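Local coordinates for DNA sulfur modification protein DndE (Escherichia coli, PDB 4LRV) that takes part in the phosphorothioate modification of DNA, in which sulfur enters the DNA backbone, and probably binds DNA, at residues 59-63 with 64-68; 27-30 with 31-35; 9-12 with 13-17. One frame throughout, in Å; residues are numbered along the deposited sequence.

Contact 1: residues 59-63 with 64-68; sequences LVLDK and ITWLG
Leu61 lies over one face of the Trp66 indole at a strand-to-helix junction, where the short strand 61-62 runs straight into the helix 63-67. A CH-pi contact carries the packing: Leu61 CD1 stands 3.8 Å from the centroid of the six-membered ring, 20° off its normal, while Leu61 CB sits 3.4 Å from Trp66 NE1 over the pyrrole part. The two side chains cross at about a right angle, and CB, CG and CD1 of the leucine all lie against the indole. With chi1 -77°, the indole swings back beside its own backbone N, toward the strand that precedes the helix. The ring is fixed further by Trp66 NE1, which donates to Met7 O on the partner strand 6-7, and by an edge-to-face contact with Trp94.

Behind this pair, the first helical turn is held by Trp66 N to Asp62 O at 3.0 Å and Leu67 N to Lys63 O at 2.8 Å. Lys63 CG also leans on Leu67 CD1, 3.7 Å away, while its amine reaches off to Leu3 O and Pro4 O. Asp62 occupies the N-cap position without a capping bond from its carboxylate, which instead forms a salt bridge with Arg38 of the second subunit. A water links the strand end to the first turn: it accepts from Asp62 N at 2.8 Å and is hydrogen-bonded to Thr65 OG1 at 2.7 Å.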
# COMPACT_ATOMS: atom_id res chain seq x y z
N LEU A 59 -21.76 2.60 -12.10
CA LEU A 59 -21.26 3.66 -11.23
C LEU A 59 -20.72 4.87 -11.96
O LEU A 59 -19.91 4.72 -12.88
CB LEU A 59 -20.15 3.10 -10.32
CG LEU A 59 -20.54 2.59 -8.94
CD1 LEU A 59 -21.94 1.97 -8.93
CD2 LEU A 59 -19.50 1.60 -8.40
N VAL A 60 -21.15 6.07 -11.56
CA VAL A 60 -20.50 7.30 -12.02
C VAL A 60 -19.52 7.75 -10.94
O VAL A 60 -19.91 8.38 -9.95
CB VAL A 60 -21.52 8.44 -12.30
CG1 VAL A 60 -20.82 9.65 -12.88
CG2 VAL A 60 -22.63 7.99 -13.23
N LEU A 61 -18.24 7.41 -11.10
CA LEU A 61 -17.23 7.74 -10.10
C LEU A 61 -16.50 9.02 -10.44
O LEU A 61 -16.37 9.36 -11.61
CB LEU A 61 -16.22 6.61 -9.94
CG LEU A 61 -16.80 5.22 -9.72
CD1 LEU A 61 -15.72 4.19 -9.84
CD2 LEU A 61 -17.53 5.12 -8.37
N ASP A 62 -16.02 9.71 -9.42
CA ASP A 62 -15.15 10.87 -9.61
C ASP A 62 -13.92 10.55 -10.44
O ASP A 62 -13.33 9.47 -10.32
CB ASP A 62 -14.68 11.42 -8.27
CG ASP A 62 -15.82 11.81 -7.36
OD1 ASP A 62 -16.88 12.24 -7.87
OD2 ASP A 62 -15.65 11.69 -6.13
N LYS A 63 -13.53 11.49 -11.28
CA LYS A 63 -12.29 11.39 -12.04
C LYS A 63 -11.09 10.99 -11.19
O LYS A 63 -10.25 10.21 -11.63
CB LYS A 63 -12.00 12.70 -12.77
CG LYS A 63 -10.85 12.60 -13.77
CD LYS A 63 -10.84 13.77 -14.74
CE LYS A 63 -10.63 15.10 -14.02
NZ LYS A 63 -11.27 16.20 -14.77
N ILE A 64 -11.03 11.51 -9.97
CA ILE A 64 -9.88 11.26 -9.10
C ILE A 64 -9.90 9.83 -8.61
O ILE A 64 -8.85 9.19 -8.48
CB ILE A 64 -9.85 12.21 -7.90
CG1 ILE A 64 -10.26 13.62 -8.32
CG2 ILE A 64 -8.44 12.22 -7.28
CD1 ILE A 64 -9.97 14.69 -7.27
N THR A 65 -11.09 9.32 -8.36
CA THR A 65 -11.28 7.93 -8.01
C THR A 65 -10.77 7.02 -9.14
O THR A 65 -10.02 6.08 -8.88
CB THR A 65 -12.75 7.60 -7.73
OG1 THR A 65 -13.30 8.56 -6.83
CG2 THR A 65 -12.88 6.23 -7.13
N TRP A 66 -11.19 7.31 -10.37
CA TRP A 66 -10.77 6.51 -11.51
C TRP A 66 -9.27 6.63 -11.75
O TRP A 66 -8.58 5.61 -11.89
CB TRP A 66 -11.49 6.92 -12.79
CG TRP A 66 -12.91 6.45 -12.94
CD1 TRP A 66 -14.02 7.23 -13.02
CD2 TRP A 66 -13.37 5.10 -13.08
NE1 TRP A 66 -15.14 6.46 -13.18
CE2 TRP A 66 -14.77 5.14 -13.22
CE3 TRP A 66 -12.73 3.85 -13.09
CZ2 TRP A 66 -15.55 3.99 -13.38
CZ3 TRP A 66 -13.51 2.70 -13.25
CH2 TRP A 66 -14.91 2.79 -13.38
N LEU A 67 -8.77 7.86 -11.78
CA LEU A 67 -7.42 8.10 -12.28
C LEU A 67 -6.34 8.15 -11.21
O LEU A 67 -5.23 7.69 -11.46
CB LEU A 67 -7.35 9.34 -13.19
CG LEU A 67 -8.39 9.35 -14.34
CD1 LEU A 67 -8.19 10.55 -15.25
CD2 LEU A 67 -8.36 8.03 -15.13
N GLY A 68 -6.67 8.70 -10.04
CA GLY A 68 -5.70 8.84 -8.95
C GLY A 68 -4.51 9.70 -9.34
O GLY A 68 -4.69 10.70 -10.04
O HOH W 1 -15.98 8.77 -6.73

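Contact 2: residues 27-30 with 31-35; sequences TPNI and AARLA
With chi1 69°, Asn29 CG lies between its backbone N and carbonyl carbon, which swings the amide back toward the helix start; there Asn29 OD1 accepts from Thr27 OG1 at 3.0 Å, almost in line with the amide C=O. Arg33, one turn on, has CG beside the backbone N (chi1 -64°) and stays extended to NE. The two side chains therefore run alongside each other, with Asn29 ND2 3.6 Å from Arg33 NH2 and their planes 66° apart. Both donate to Thr65 O, and Arg33 NE to Trp66 O; the short amide and the long guanidinium both bring N-H groups to carbonyls of helix 63-67.

Ile30 CG1 lies over one face of the Arg33 guanidinium, near the rim, 4.2 Å from Arg33 NH1, and Ile30 CG2 beside Leu34 CD1 at 4.1 Å. Facing the protein interior, Ala31 and Ala32 are small enough to let helices 11-23 and 87-103 come close. Backbone bonds run from Ala31 N to Thr27 O at 3.0 Å and from Leu34 N to Ile30 O at 3.1 Å. Thr27 at the N-cap, followed by a proline, whose lack of an N-H costs nothing in the first turn, is typical of an alpha-helix N terminus.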
# COMPACT_ATOMS: atom_id res chain seq x y z
N THR A 27 -8.06 -3.84 -7.87
CA THR A 27 -9.34 -3.15 -7.75
C THR A 27 -9.72 -2.50 -9.07
O THR A 27 -8.85 -2.03 -9.80
CB THR A 27 -9.25 -2.06 -6.70
OG1 THR A 27 -8.20 -1.17 -7.07
CG2 THR A 27 -8.94 -2.66 -5.36
N PRO A 28 -11.03 -2.44 -9.37
CA PRO A 28 -11.49 -1.96 -10.68
C PRO A 28 -10.89 -0.62 -11.11
O PRO A 28 -10.48 -0.47 -12.26
CB PRO A 28 -13.01 -1.84 -10.50
CG PRO A 28 -13.34 -2.73 -9.35
CD PRO A 28 -12.14 -2.68 -8.43
N ASN A 29 -10.80 0.34 -10.21
CA ASN A 29 -10.25 1.64 -10.59
C ASN A 29 -8.76 1.63 -10.96
O ASN A 29 -8.33 2.36 -11.86
CB ASN A 29 -10.58 2.73 -9.56
CG ASN A 29 -9.86 2.55 -8.24
OD1 ASN A 29 -9.49 1.43 -7.86
ND2 ASN A 29 -9.65 3.65 -7.53
N ILE A 30 -7.98 0.79 -10.28
CA ILE A 30 -6.56 0.64 -10.60
C ILE A 30 -6.39 -0.12 -11.92
O ILE A 30 -5.47 0.16 -12.67
CB ILE A 30 -5.77 -0.09 -9.47
CG1 ILE A 30 -5.57 0.83 -8.27
CG2 ILE A 30 -4.42 -0.58 -9.99
CD1 ILE A 30 -5.05 0.13 -7.00
N ALA A 31 -7.28 -1.08 -12.17
CA ALA A 31 -7.23 -1.85 -13.39
C ALA A 31 -7.60 -0.98 -14.59
O ALA A 31 -7.08 -1.19 -15.69
CB ALA A 31 -8.17 -3.03 -13.30
N ALA A 32 -8.48 -0.02 -14.37
CA ALA A 32 -8.84 0.92 -15.40
C ALA A 32 -7.62 1.76 -15.82
O ALA A 32 -7.42 2.03 -17.01
CB ALA A 32 -9.99 1.79 -14.94
N ARG A 33 -6.81 2.17 -14.85
CA ARG A 33 -5.57 2.89 -15.15
C ARG A 33 -4.65 2.05 -16.01
O ARG A 33 -4.19 2.50 -17.07
CB ARG A 33 -4.86 3.30 -13.88
CG ARG A 33 -5.65 4.26 -13.06
CD ARG A 33 -5.00 4.51 -11.75
NE ARG A 33 -6.02 4.93 -10.80
CZ ARG A 33 -5.81 5.09 -9.50
NH1 ARG A 33 -4.60 4.87 -8.99
NH2 ARG A 33 -6.82 5.48 -8.73
N LEU A 34 -4.39 0.82 -15.55
CA LEU A 34 -3.54 -0.13 -16.26
C LEU A 34 -4.06 -0.49 -17.66
O LEU A 34 -3.28 -0.57 -18.61
CB LEU A 34 -3.36 -1.40 -15.43
CG LEU A 34 -2.84 -1.21 -14.01
CD1 LEU A 34 -2.92 -2.53 -13.27
CD2 LEU A 34 -1.40 -0.63 -13.99
N ALA A 35 -5.36 -0.70 -17.78
CA ALA A 35 -5.96 -0.99 -19.07
C ALA A 35 -5.78 0.19 -20.02
O ALA A 35 -5.29 0.02 -21.13
CB ALA A 35 -7.42 -1.33 -18.89

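Contact 3: residues 9-12 with 13-17; sequences LSRQ and TEDQL
Leu9 and Thr13 pack closely at the N terminus of helix 11-23, with Leu9 CD1 3.7 Å from Thr13 CG2. The same methyl meets Leu17 CD1 at 3.5 Å, one more turn along, the two leucines crossing at about a right angle. Thr13 suits its place because its two branches do different work: CG2, anti to the backbone N, joins the leucines, whereas OG1 turns to the polar start of the helix.

Ser10 is the N-cap. Its OG, set by chi1 62° between the backbone N and the carbonyl carbon, reaches forward over the first turn and accepts from Thr13 N at 3.2 Å. A short hydroxyl side chain reaches this N-H easily, and Lys53 NZ donates to the same oxygen. A water accepts from Ser10 N and is hydrogen-bonded to Thr13 OG1, at 2.7 Å.

The other flank is looser. Arg11, bent at chi2, brings NH1 to 3.9 Å from Asp15 CB, but Asp15 OD1 remains 4.6 Å from Arg11 NH1 and well out of the guanidinium plane. The opposite charges are therefore bridged by solvent: a water in the guanidinium plane accepts from Arg11 NH1 at 3.0 Å and donates to Asp15 OD1. Exposed Gln12 is joined to Gln16 by a weak backbone bond, Gln16 N to Gln12 O.

Leu9, Thr13 and Leu17 face helix 87-103, touching Trp94, Glu99 and Ile102, while buried Glu14 receives Thr58 N and Leu59 N from the chain leading into strand 61-62.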
# COMPACT_ATOMS: atom_id res chain seq x y z
N LEU A 9 -17.92 3.95 -17.03
CA LEU A 9 -17.51 3.03 -18.09
C LEU A 9 -18.74 2.32 -18.66
O LEU A 9 -19.87 2.59 -18.26
CB LEU A 9 -16.50 2.02 -17.56
CG LEU A 9 -15.14 2.65 -17.25
CD1 LEU A 9 -14.22 1.67 -16.56
CD2 LEU A 9 -14.51 3.17 -18.52
N SER A 10 -18.54 1.41 -19.61
CA SER A 10 -19.66 0.62 -20.10
C SER A 10 -19.89 -0.55 -19.16
O SER A 10 -19.04 -0.87 -18.32
CB SER A 10 -19.45 0.15 -21.53
OG SER A 10 -18.32 -0.69 -21.64
N ARG A 11 -21.05 -1.17 -19.30
CA ARG A 11 -21.37 -2.35 -18.53
C ARG A 11 -20.39 -3.46 -18.91
O ARG A 11 -19.77 -4.08 -18.03
CB ARG A 11 -22.82 -2.77 -18.79
CG ARG A 11 -23.23 -4.08 -18.14
CD ARG A 11 -23.39 -3.95 -16.64
NE ARG A 11 -23.84 -5.21 -16.05
CZ ARG A 11 -23.12 -5.97 -15.24
NH1 ARG A 11 -21.89 -5.60 -14.87
NH2 ARG A 11 -23.64 -7.11 -14.78
N GLN A 12 -20.22 -3.67 -20.21
CA GLN A 12 -19.29 -4.67 -20.73
C GLN A 12 -17.94 -4.54 -20.01
O GLN A 12 -17.43 -5.54 -19.48
CB GLN A 12 -19.14 -4.52 -22.24
CG GLN A 12 -18.17 -5.51 -22.89
CD GLN A 12 -18.05 -5.33 -24.41
OE1 GLN A 12 -17.28 -4.50 -24.89
NE2 GLN A 12 -18.83 -6.11 -25.16
N THR A 13 -17.39 -3.33 -19.99
CA THR A 13 -16.10 -3.06 -19.36
C THR A 13 -16.08 -3.30 -17.84
O THR A 13 -15.16 -3.94 -17.34
CB THR A 13 -15.62 -1.63 -19.64
OG1 THR A 13 -15.34 -1.50 -21.03
CG2 THR A 13 -14.36 -1.28 -18.81
N GLU A 14 -17.08 -2.78 -17.13
CA GLU A 14 -17.15 -2.92 -15.68
C GLU A 14 -17.07 -4.39 -15.29
O GLU A 14 -16.32 -4.77 -14.39
CB GLU A 14 -18.42 -2.31 -15.10
CG GLU A 14 -18.23 -0.91 -14.51
CD GLU A 14 -19.42 -0.43 -13.67
OE1 GLU A 14 -20.48 -1.12 -13.66
OE2 GLU A 14 -19.30 0.64 -13.01
N ASP A 15 -17.84 -5.21 -16.01
CA ASP A 15 -17.89 -6.64 -15.77
C ASP A 15 -16.53 -7.33 -15.94
O ASP A 15 -16.18 -8.21 -15.15
CB ASP A 15 -18.94 -7.28 -16.69
CG ASP A 15 -19.18 -8.72 -16.37
OD1 ASP A 15 -18.97 -9.13 -15.19
OD2 ASP A 15 -19.56 -9.46 -17.30
N GLN A 16 -15.76 -6.91 -16.94
CA GLN A 16 -14.40 -7.44 -17.11
C GLN A 16 -13.44 -6.93 -16.03
O GLN A 16 -12.55 -7.65 -15.61
CB GLN A 16 -13.85 -7.10 -18.48
CG GLN A 16 -14.60 -7.70 -19.65
CD GLN A 16 -14.05 -7.21 -20.96
OE1 GLN A 16 -14.56 -6.24 -21.54
NE2 GLN A 16 -12.97 -7.83 -21.42
N LEU A 17 -13.62 -5.70 -15.59
CA LEU A 17 -12.83 -5.19 -14.47
C LEU A 17 -13.07 -6.02 -13.21
O LEU A 17 -12.12 -6.35 -12.49
CB LEU A 17 -13.11 -3.71 -14.21
CG LEU A 17 -12.73 -2.76 -15.35
CD1 LEU A 17 -13.32 -1.38 -15.13
CD2 LEU A 17 -11.22 -2.68 -15.50
O HOH W 2 -15.99 1.02 -21.57
O HOH W 3 -20.41 -7.87 -13.53

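From the N terminus, contact 3 comes first, just after strand 6-7, then contact 2, then contact 1. Each is a local turn at the start of a helix, so none closes a long loop; they follow in series and neither nest nor cross. Folding brings them together. Contacts 3 and 2 meet where Leu17 CD2 packs on Ala31 CB, joining consecutive helices 11-23 and 28-40. Contact 2 reaches contact 1 through Asn29 and Arg33, which tie helix 28-40 to the turn of Thr65 and Trp66. Contact 3 meets contact 1 at Leu9 against Trp66 and at Glu14 with Leu59 N, tying the first helix to the strand 61-62 region. All three reach the second subunit, contact 2 through one residue.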